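Local coordinates for 2-dehydropantoate 2-reductase (Enterococcus faecium DO, PDB 5X20), which acts as a D-mandelate dehydrogenase of the ketopantoate reductase family, interconverting D-2-hydroxy acids and 2-oxo acids with NAD(H) as cofactor, at the NAD/AOT site and the interface of chains A and B. Residues are numbered along the deposited sequence; one frame, centred on the assembly and turned at random. Chains: chain A/B, 2-dehydropantoate 2-reductase.

Contact 1: the NAD/AOT site. Residues chain A 7, 9-11, 30, 32, 77-79, 82, 105, 127-131, 133, 187, 190-191, 195, 260, 270, 273. With NAD (nicotinamide-adenine-dinucleotide), chain C; AOT (2-oxidanylidene-2-phenylazanyl-ethanoic acid), chain D.
A:Trp32 lays the face of its indole flat against the adenine of NAD, the six-membered rings 3.8 Å apart between centroids and their planes only 5° from parallel. Its CG stands anti to the backbone N (chi1 -177°), which carries the ring out alongside the base. On the opposite adenine face the A:Arg270 guanidinium lies over the five-membered ring, NH2 making a cation-pi contact, so the base is sandwiched; at its in-plane edge the same group makes a salt bridge from A:Arg270 NH1 to the alpha-phosphate NAD O1A (2.8 Å). A:Lys79 NZ adds a second positive group to that oxygen. The adenosine ribose is gripped by A:Asp30: OD2 uses its syn lone pair for the NAD O2B hydroxyl at 2.7 Å, while OD1 meets NAD O3B from above the carboxylate plane. The backbone N of A:Trp32 also donates to OD2 and helps to fix the carboxylate, whose charge probably favours NADH over a 2'-phosphorylated cofactor. The diphosphate caps helix 10-21, with A:Ala10 N 2.9 Å from NAD O2A. Next to it, A:Met11 N donates to NAD O2N.

Farther along, A:Met11 bends so that its CG lies over one face of the nicotinamide, 3.4 Å from NAD C2N. AOT, a probable 2-oxo acid analogue, lies on the opposite face, its carbonyl carbon AOT C7 3.8 Å from NAD C4N. A:Asn105 and A:Asn191 both donate to the carbonyl AOT O1, the latter from ND2 at 3.1 Å and nearly straight (170° at H). Together these placements are consistent with hydride transfer. A:Lys187, the family's catalytic lysine, sets NZ over the AOT phenyl face in a cation-pi contact. A:Ser260 OG holds carboxylate AOT O3 at 2.6 Å and its backbone N binds AOT O2, so the start of helix 260-267 may help to stabilise the charge. The site fills the cleft between the Rossmann domain, with its GxGxxG glycine loop, and the helical C-terminal domain.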
# COMPACT_ATOMS: atom_id res chain seq x y z
N GLY A 7 17.26 15.50 -20.86
CA GLY A 7 16.13 15.22 -20.00
C GLY A 7 15.85 16.49 -19.22
O GLY A 7 16.26 16.60 -18.06
N GLY A 9 13.45 18.04 -17.65
CA GLY A 9 12.29 18.18 -16.82
C GLY A 9 12.62 19.04 -15.60
O GLY A 9 13.38 19.99 -15.70
N ALA A 10 12.05 18.68 -14.45
CA ALA A 10 12.22 19.52 -13.29
C ALA A 10 13.69 19.69 -12.96
O ALA A 10 14.17 20.85 -12.86
CB ALA A 10 11.46 18.99 -12.11
N MET A 11 14.42 18.57 -12.82
CA MET A 11 15.84 18.64 -12.37
C MET A 11 16.77 19.11 -13.48
O MET A 11 17.71 19.85 -13.26
CB MET A 11 16.27 17.29 -11.82
CG MET A 11 15.55 16.92 -10.54
SD MET A 11 16.00 17.89 -9.06
CE MET A 11 17.74 17.62 -9.02
N ASP A 30 15.00 17.18 -24.94
CA ASP A 30 13.82 16.67 -24.27
C ASP A 30 12.92 15.97 -25.23
O ASP A 30 13.00 16.17 -26.43
CB ASP A 30 13.04 17.78 -23.57
CG ASP A 30 12.27 17.27 -22.37
OD1 ASP A 30 12.93 17.04 -21.34
OD2 ASP A 30 11.03 17.05 -22.47
N TRP A 32 9.42 15.78 -24.62
CA TRP A 32 8.04 16.21 -24.47
C TRP A 32 7.79 17.40 -25.41
O TRP A 32 8.24 18.53 -25.15
CB TRP A 32 7.80 16.62 -23.01
CG TRP A 32 6.40 17.03 -22.65
CD1 TRP A 32 5.27 16.84 -23.38
CD2 TRP A 32 5.99 17.67 -21.43
NE1 TRP A 32 4.19 17.32 -22.73
CE2 TRP A 32 4.58 17.85 -21.53
CE3 TRP A 32 6.65 18.10 -20.27
CZ2 TRP A 32 3.83 18.43 -20.52
CZ3 TRP A 32 5.91 18.70 -19.28
CH2 TRP A 32 4.51 18.86 -19.40
N PHE A 77 19.22 13.55 -17.09
CA PHE A 77 18.20 13.86 -16.10
C PHE A 77 16.79 13.46 -16.53
O PHE A 77 15.81 14.05 -16.08
CB PHE A 77 18.26 15.33 -15.69
CG PHE A 77 18.90 15.56 -14.36
CD1 PHE A 77 18.53 14.80 -13.26
CD2 PHE A 77 19.87 16.53 -14.20
CE1 PHE A 77 19.12 15.00 -12.02
CE2 PHE A 77 20.47 16.74 -12.96
CZ PHE A 77 20.09 15.97 -11.88
N THR A 78 16.68 12.45 -17.40
CA THR A 78 15.39 11.82 -17.62
C THR A 78 14.94 11.03 -16.37
O THR A 78 15.70 10.83 -15.42
CB THR A 78 15.42 10.83 -18.80
OG1 THR A 78 16.28 9.72 -18.48
CG2 THR A 78 15.87 11.50 -20.06
N LYS A 79 13.71 10.55 -16.40
CA LYS A 79 13.28 9.49 -15.47
C LYS A 79 13.90 8.22 -15.95
O LYS A 79 14.24 8.09 -17.14
CB LYS A 79 11.76 9.33 -15.48
CG LYS A 79 11.01 10.45 -14.78
CD LYS A 79 10.93 10.16 -13.31
CE LYS A 79 10.62 11.31 -12.36
NZ LYS A 79 9.39 12.06 -12.72
N GLN A 82 12.94 6.46 -19.24
CA GLN A 82 13.21 7.14 -20.48
C GLN A 82 14.70 7.11 -20.85
O GLN A 82 15.07 7.53 -21.91
CB GLN A 82 12.75 8.60 -20.40
CG GLN A 82 11.33 8.85 -19.98
CD GLN A 82 11.15 10.26 -19.43
OE1 GLN A 82 11.95 10.71 -18.62
NE2 GLN A 82 10.11 10.97 -19.89
N ASN A 105 17.95 9.26 -9.77
CA ASN A 105 17.69 8.38 -8.66
C ASN A 105 17.60 6.94 -9.17
O ASN A 105 17.41 6.68 -10.37
CB ASN A 105 16.40 8.75 -7.95
CG ASN A 105 16.57 9.96 -7.03
OD1 ASN A 105 17.68 10.30 -6.61
ND2 ASN A 105 15.44 10.60 -6.69
N THR A 127 21.92 13.33 -6.25
CA THR A 127 21.78 14.69 -5.87
C THR A 127 20.71 14.82 -4.80
O THR A 127 19.77 14.04 -4.75
CB THR A 127 21.44 15.55 -7.09
OG1 THR A 127 21.38 16.92 -6.71
CG2 THR A 127 20.11 15.15 -7.73
N MET A 128 20.85 15.85 -3.99
CA MET A 128 19.86 16.22 -2.98
C MET A 128 19.15 17.51 -3.35
O MET A 128 18.38 17.99 -2.60
CB MET A 128 20.57 16.43 -1.64
CG MET A 128 21.31 15.22 -1.07
SD MET A 128 20.23 13.86 -0.66
CE MET A 128 19.80 14.33 1.04
N TRP A 129 19.41 18.05 -4.53
CA TRP A 129 18.59 19.14 -5.03
C TRP A 129 17.16 18.62 -5.28
O TRP A 129 16.95 17.40 -5.44
CB TRP A 129 19.12 19.66 -6.33
CG TRP A 129 20.32 20.51 -6.12
CD1 TRP A 129 21.64 20.18 -6.38
CD2 TRP A 129 20.35 21.87 -5.59
NE1 TRP A 129 22.47 21.22 -6.05
CE2 TRP A 129 21.76 22.26 -5.57
CE3 TRP A 129 19.39 22.76 -5.14
CZ2 TRP A 129 22.16 23.51 -5.12
CZ3 TRP A 129 19.81 24.01 -4.70
CH2 TRP A 129 21.16 24.38 -4.68
N THR A 130 16.17 19.52 -5.34
CA THR A 130 14.80 19.21 -5.65
C THR A 130 14.25 20.16 -6.71
O THR A 130 14.85 21.21 -6.98
CB THR A 130 13.89 19.35 -4.41
OG1 THR A 130 13.93 20.69 -3.98
CG2 THR A 130 14.36 18.47 -3.27
N ALA A 131 13.17 19.77 -7.37
CA ALA A 131 12.60 20.61 -8.37
C ALA A 131 11.20 20.14 -8.71
O ALA A 131 10.89 18.98 -8.53
CB ALA A 131 13.47 20.61 -9.63
N LEU A 133 8.13 20.34 -11.86
CA LEU A 133 7.72 20.73 -13.18
C LEU A 133 6.25 21.02 -13.08
O LEU A 133 5.47 20.11 -12.85
CB LEU A 133 7.97 19.59 -14.14
CG LEU A 133 7.94 19.83 -15.64
CD1 LEU A 133 8.93 20.91 -16.05
CD2 LEU A 133 8.27 18.54 -16.40
N LYS A 187 21.18 6.84 -0.72
CA LYS A 187 20.12 7.70 -1.22
C LYS A 187 18.95 6.82 -1.73
O LYS A 187 17.78 7.19 -1.58
CB LYS A 187 20.68 8.63 -2.27
CG LYS A 187 19.66 9.38 -3.09
CD LYS A 187 19.06 10.61 -2.52
CE LYS A 187 18.65 11.48 -3.71
NZ LYS A 187 17.24 11.81 -3.74
N VAL A 190 16.49 6.13 0.96
CA VAL A 190 15.55 7.23 1.12
C VAL A 190 14.44 7.17 0.06
O VAL A 190 13.29 7.28 0.38
CB VAL A 190 16.24 8.58 0.98
CG1 VAL A 190 15.26 9.72 1.14
CG2 VAL A 190 17.35 8.72 2.04
N ASN A 191 14.83 6.98 -1.19
CA ASN A 191 13.87 6.89 -2.26
C ASN A 191 13.06 5.61 -2.13
O ASN A 191 11.95 5.51 -2.63
CB ASN A 191 14.61 6.97 -3.62
CG ASN A 191 15.13 8.37 -3.92
OD1 ASN A 191 16.26 8.54 -4.36
ND2 ASN A 191 14.34 9.37 -3.62
N ASN A 195 9.40 7.48 -1.13
CA ASN A 195 8.66 7.58 -2.38
C ASN A 195 7.46 6.62 -2.45
O ASN A 195 6.31 7.06 -2.67
CB ASN A 195 9.55 7.36 -3.60
CG ASN A 195 10.59 8.44 -3.81
OD1 ASN A 195 11.13 9.03 -2.86
ND2 ASN A 195 10.99 8.62 -5.03
N SER A 260 8.91 12.81 -5.27
CA SER A 260 8.74 12.80 -6.70
C SER A 260 7.79 11.70 -7.20
O SER A 260 7.03 11.91 -8.16
CB SER A 260 10.11 12.69 -7.38
OG SER A 260 10.69 11.40 -7.28
N ARG A 270 1.49 9.60 -13.96
CA ARG A 270 2.61 9.09 -14.76
C ARG A 270 3.21 7.83 -14.09
O ARG A 270 3.13 7.67 -12.87
CB ARG A 270 3.68 10.15 -14.91
CG ARG A 270 3.23 11.30 -15.79
CD ARG A 270 4.21 12.46 -15.68
NE ARG A 270 5.49 12.14 -16.31
CZ ARG A 270 6.67 12.60 -15.89
NH1 ARG A 270 6.73 13.39 -14.82
NH2 ARG A 270 7.78 12.26 -16.52
N GLU A 273 9.32 5.29 -11.09
CA GLU A 273 10.63 4.68 -11.15
C GLU A 273 10.83 3.49 -10.17
O GLU A 273 11.97 3.08 -9.89
CB GLU A 273 11.62 5.76 -10.79
CG GLU A 273 11.81 6.81 -11.88
CD GLU A 273 12.87 7.85 -11.47
OE1 GLU A 273 12.79 8.36 -10.32
OE2 GLU A 273 13.80 8.09 -12.29
PA NAD C . 10.54 14.96 -14.68
O1A NAD C . 9.45 13.94 -14.74
O2A NAD C . 10.23 16.41 -14.32
O5B NAD C . 11.23 15.02 -16.12
C5B NAD C . 11.67 13.85 -16.76
C4B NAD C . 11.38 13.90 -18.25
O4B NAD C . 10.01 13.63 -18.39
C3B NAD C . 11.62 15.25 -18.92
O3B NAD C . 12.07 15.02 -20.22
C2B NAD C . 10.26 15.86 -18.95
O2B NAD C . 10.04 16.87 -19.92
C1B NAD C . 9.46 14.61 -19.21
N9A NAD C . 8.08 14.85 -18.80
C8A NAD C . 7.68 15.37 -17.65
N7A NAD C . 6.35 15.48 -17.63
C5A NAD C . 5.90 15.04 -18.81
C6A NAD C . 4.59 14.91 -19.44
N6A NAD C . 3.45 15.26 -18.80
N1A NAD C . 4.59 14.43 -20.69
C2A NAD C . 5.70 14.06 -21.34
N3A NAD C . 6.94 14.17 -20.86
C4A NAD C . 7.07 14.65 -19.59
O3 NAD C . 11.60 14.28 -13.70
PN NAD C . 12.62 14.99 -12.69
O1N NAD C . 11.79 15.30 -11.44
O2N NAD C . 13.48 16.06 -13.30
O5D NAD C . 13.48 13.71 -12.27
C5D NAD C . 14.63 13.36 -13.02
C4D NAD C . 15.57 12.44 -12.23
O4D NAD C . 16.04 13.16 -11.07
C3D NAD C . 14.75 11.27 -11.72
O3D NAD C . 15.49 10.06 -11.73
C2D NAD C . 14.37 11.68 -10.30
O2D NAD C . 14.09 10.57 -9.43
C1D NAD C . 15.61 12.46 -9.90
N1N NAD C . 15.45 13.40 -8.80
C2N NAD C . 14.40 14.25 -8.82
C3N NAD C . 14.22 15.14 -7.74
C7N NAD C . 13.11 16.17 -7.71
O7N NAD C . 13.03 16.92 -6.75
N7N NAD C . 12.32 16.40 -8.77
C4N NAD C . 15.19 15.15 -6.72
C5N NAD C . 16.31 14.28 -6.79
C6N NAD C . 16.45 13.42 -7.84
C1 AOT D . 14.64 13.85 -2.12
N1 AOT D . 13.73 13.44 -2.97
O1 AOT D . 15.10 12.34 -4.32
C2 AOT D . 14.68 13.25 -0.88
O2 AOT D . 11.77 12.77 -4.34
O3 AOT D . 12.81 11.73 -5.77
C8 AOT D . 12.81 12.40 -4.77
C7 AOT D . 14.02 12.73 -4.02
C4 AOT D . 15.60 13.68 0.04
C6 AOT D . 16.48 14.70 -0.25
C5 AOT D . 16.44 15.27 -1.48
C3 AOT D . 15.53 14.86 -2.42
O HOH W 1 14.72 16.45 -15.52

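Contact 2: the interface of chains A and B. Residues chain A 293-294, 297-298, 301; chain B 197, 221, 293-294, 297-298, 301.
No polar atom is gripped across this patch, so the count of hydrogen bonds is zero: the phenol oxygen OH of B:Tyr294 approaches the backbone N of A:Phe297 at 3.4 Å without bonding to it. That A:Phe297 N has a partner within its own helix, A:Pro293 O at 2.8 Å. The contact illustrates how flat faces and branched tips can carry a patch of an interface. At its heart are two symmetry-related stacks. A:Tyr294 lies over B:Phe297 and A:Phe297 over B:Tyr294, each pair with centroids 4.1 Å apart and planes tilted by 8°. The stacks are offset: in each, a tyrosine CD2 sits over the centre of the phenylalanine ring, whereas the phenylalanine CG falls toward the tyrosine rim. Different torsions bring the rings together, since phenylalanine CG is anti to the backbone N (chi1 -165°) and tyrosine CG is anti to the carbonyl carbon (chi1 -86° in chain A). The other face of each phenylalanine is backed by CD1 of A:Leu301 or B:Leu301, within the same chain, which should limit tilting of the ring. Between the stacks the two phenylalanines meet through their CD2 atoms, CD2 of A:Phe297 to CD2 of B:Phe297, at 3.8 Å.

At one end the prolines cross at about a right angle, with A:Pro293 CB 3.5 Å from B:Pro293 CG. At the other, A:Leu301 and B:Leu301 reach tip to tip, CD1 to CD1 at 3.8 Å. B:Leu197 crosses obliquely past A:Phe297, its CD2 4.0 Å from CZ. This apolar, two-fold pairing of helices 293-308 helps to hold the two copies together in the assembly and may form part of a biological dimer.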
# COMPACT_ATOMS: atom_id res chain seq x y z
N PRO A 293 11.17 -9.19 0.90
CA PRO A 293 9.76 -9.20 0.78
C PRO A 293 9.11 -7.80 0.78
O PRO A 293 8.11 -7.60 0.10
CB PRO A 293 9.31 -10.08 1.97
CG PRO A 293 10.41 -10.03 2.95
CD PRO A 293 11.65 -9.96 2.08
N TYR A 294 9.60 -6.88 1.61
CA TYR A 294 9.01 -5.55 1.66
C TYR A 294 9.25 -4.83 0.33
O TYR A 294 8.36 -4.15 -0.16
CB TYR A 294 9.51 -4.74 2.80
CG TYR A 294 8.77 -4.94 4.13
CD1 TYR A 294 8.51 -6.18 4.62
CD2 TYR A 294 8.36 -3.84 4.91
CE1 TYR A 294 7.88 -6.35 5.84
CE2 TYR A 294 7.71 -4.02 6.13
CZ TYR A 294 7.46 -5.28 6.57
OH TYR A 294 6.86 -5.54 7.78
N PHE A 297 6.82 -6.44 -2.15
CA PHE A 297 5.41 -6.09 -1.93
C PHE A 297 5.16 -4.62 -2.28
O PHE A 297 4.18 -4.28 -2.95
CB PHE A 297 5.05 -6.38 -0.46
CG PHE A 297 3.55 -6.40 -0.14
CD1 PHE A 297 2.58 -6.38 -1.11
CD2 PHE A 297 3.15 -6.58 1.16
CE1 PHE A 297 1.25 -6.42 -0.79
CE2 PHE A 297 1.81 -6.67 1.50
CZ PHE A 297 0.86 -6.57 0.54
N LEU A 298 6.08 -3.74 -1.88
CA LEU A 298 5.93 -2.31 -2.20
C LEU A 298 5.95 -2.04 -3.70
O LEU A 298 5.15 -1.28 -4.23
CB LEU A 298 6.94 -1.46 -1.46
CG LEU A 298 6.80 0.04 -1.63
CD1 LEU A 298 5.47 0.60 -1.17
CD2 LEU A 298 7.89 0.73 -0.90
N LEU A 301 2.59 -3.31 -5.04
CA LEU A 301 1.56 -2.34 -4.68
C LEU A 301 1.61 -1.11 -5.57
O LEU A 301 0.58 -0.62 -5.99
CB LEU A 301 1.69 -1.90 -3.20
CG LEU A 301 1.26 -3.00 -2.24
CD1 LEU A 301 1.74 -2.70 -0.83
CD2 LEU A 301 -0.26 -3.21 -2.25
N LEU B 197 -5.89 -5.06 0.79
CA LEU B 197 -5.43 -4.59 -0.52
C LEU B 197 -6.39 -3.57 -1.13
O LEU B 197 -5.93 -2.52 -1.61
CB LEU B 197 -5.23 -5.75 -1.48
CG LEU B 197 -4.14 -6.76 -1.14
CD1 LEU B 197 -4.14 -7.87 -2.15
CD2 LEU B 197 -2.77 -6.09 -1.09
N ILE B 221 0.35 -13.92 0.00
CA ILE B 221 -0.34 -13.83 1.25
C ILE B 221 -0.91 -15.17 1.64
O ILE B 221 -0.83 -15.59 2.81
CB ILE B 221 -1.41 -12.72 1.23
CG1 ILE B 221 -0.72 -11.34 1.14
CG2 ILE B 221 -2.30 -12.78 2.47
CD1 ILE B 221 -1.69 -10.18 0.80
N PRO B 293 6.01 -11.80 6.12
CA PRO B 293 6.35 -10.41 5.86
C PRO B 293 5.24 -9.62 5.14
O PRO B 293 5.02 -8.46 5.48
CB PRO B 293 7.59 -10.51 5.01
CG PRO B 293 7.58 -11.87 4.39
CD PRO B 293 6.99 -12.73 5.47
N TYR B 294 4.49 -10.26 4.24
CA TYR B 294 3.39 -9.59 3.62
C TYR B 294 2.31 -9.27 4.63
O TYR B 294 1.69 -8.19 4.57
CB TYR B 294 2.80 -10.35 2.43
CG TYR B 294 3.54 -10.16 1.12
CD1 TYR B 294 4.93 -10.31 1.05
CD2 TYR B 294 2.87 -9.92 -0.09
CE1 TYR B 294 5.61 -10.15 -0.13
CE2 TYR B 294 3.55 -9.75 -1.28
CZ TYR B 294 4.93 -9.84 -1.28
OH TYR B 294 5.69 -9.67 -2.44
N PHE B 297 3.63 -6.34 6.71
CA PHE B 297 3.69 -5.08 6.00
C PHE B 297 2.24 -4.57 5.76
O PHE B 297 1.95 -3.37 5.94
CB PHE B 297 4.44 -5.29 4.66
CG PHE B 297 4.88 -4.01 3.97
CD1 PHE B 297 4.80 -2.75 4.59
CD2 PHE B 297 5.50 -4.09 2.76
CE1 PHE B 297 5.27 -1.61 3.97
CE2 PHE B 297 5.96 -2.95 2.12
CZ PHE B 297 5.81 -1.71 2.71
N LEU B 298 1.34 -5.46 5.37
CA LEU B 298 -0.05 -5.02 5.09
C LEU B 298 -0.72 -4.51 6.34
O LEU B 298 -1.43 -3.47 6.33
CB LEU B 298 -0.86 -6.09 4.41
CG LEU B 298 -2.27 -5.70 4.00
CD1 LEU B 298 -2.32 -4.57 3.00
CD2 LEU B 298 -2.96 -6.91 3.39
N LEU B 301 0.77 -1.10 7.04
CA LEU B 301 0.25 -0.12 6.08
C LEU B 301 -1.15 0.30 6.44
O LEU B 301 -1.46 1.49 6.39
CB LEU B 301 0.28 -0.68 4.66
CG LEU B 301 1.66 -0.72 4.07
CD1 LEU B 301 1.65 -1.59 2.83
CD2 LEU B 301 2.20 0.66 3.72

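The centres of contact 1 and contact 2 lie about 26 Å apart, so the two are separate sites, and the residues given for the pocket all come from one chain. Helix 180-201 serves both: A:Lys187, A:Val190, A:Asn191 and A:Asn195 face the bound AOT, while B:Leu197 of the equivalent helix in the other chain reaches across to its neighbour. Helix 293-308 otherwise belongs to contact 2, and the glycine loop and strand 25-30 to contact 1. Pairing through the C-terminal region thus places the two Rossmann domains on the outside. The shared helix could mechanically couple assembly and active site, though the structure alone does not show such coupling.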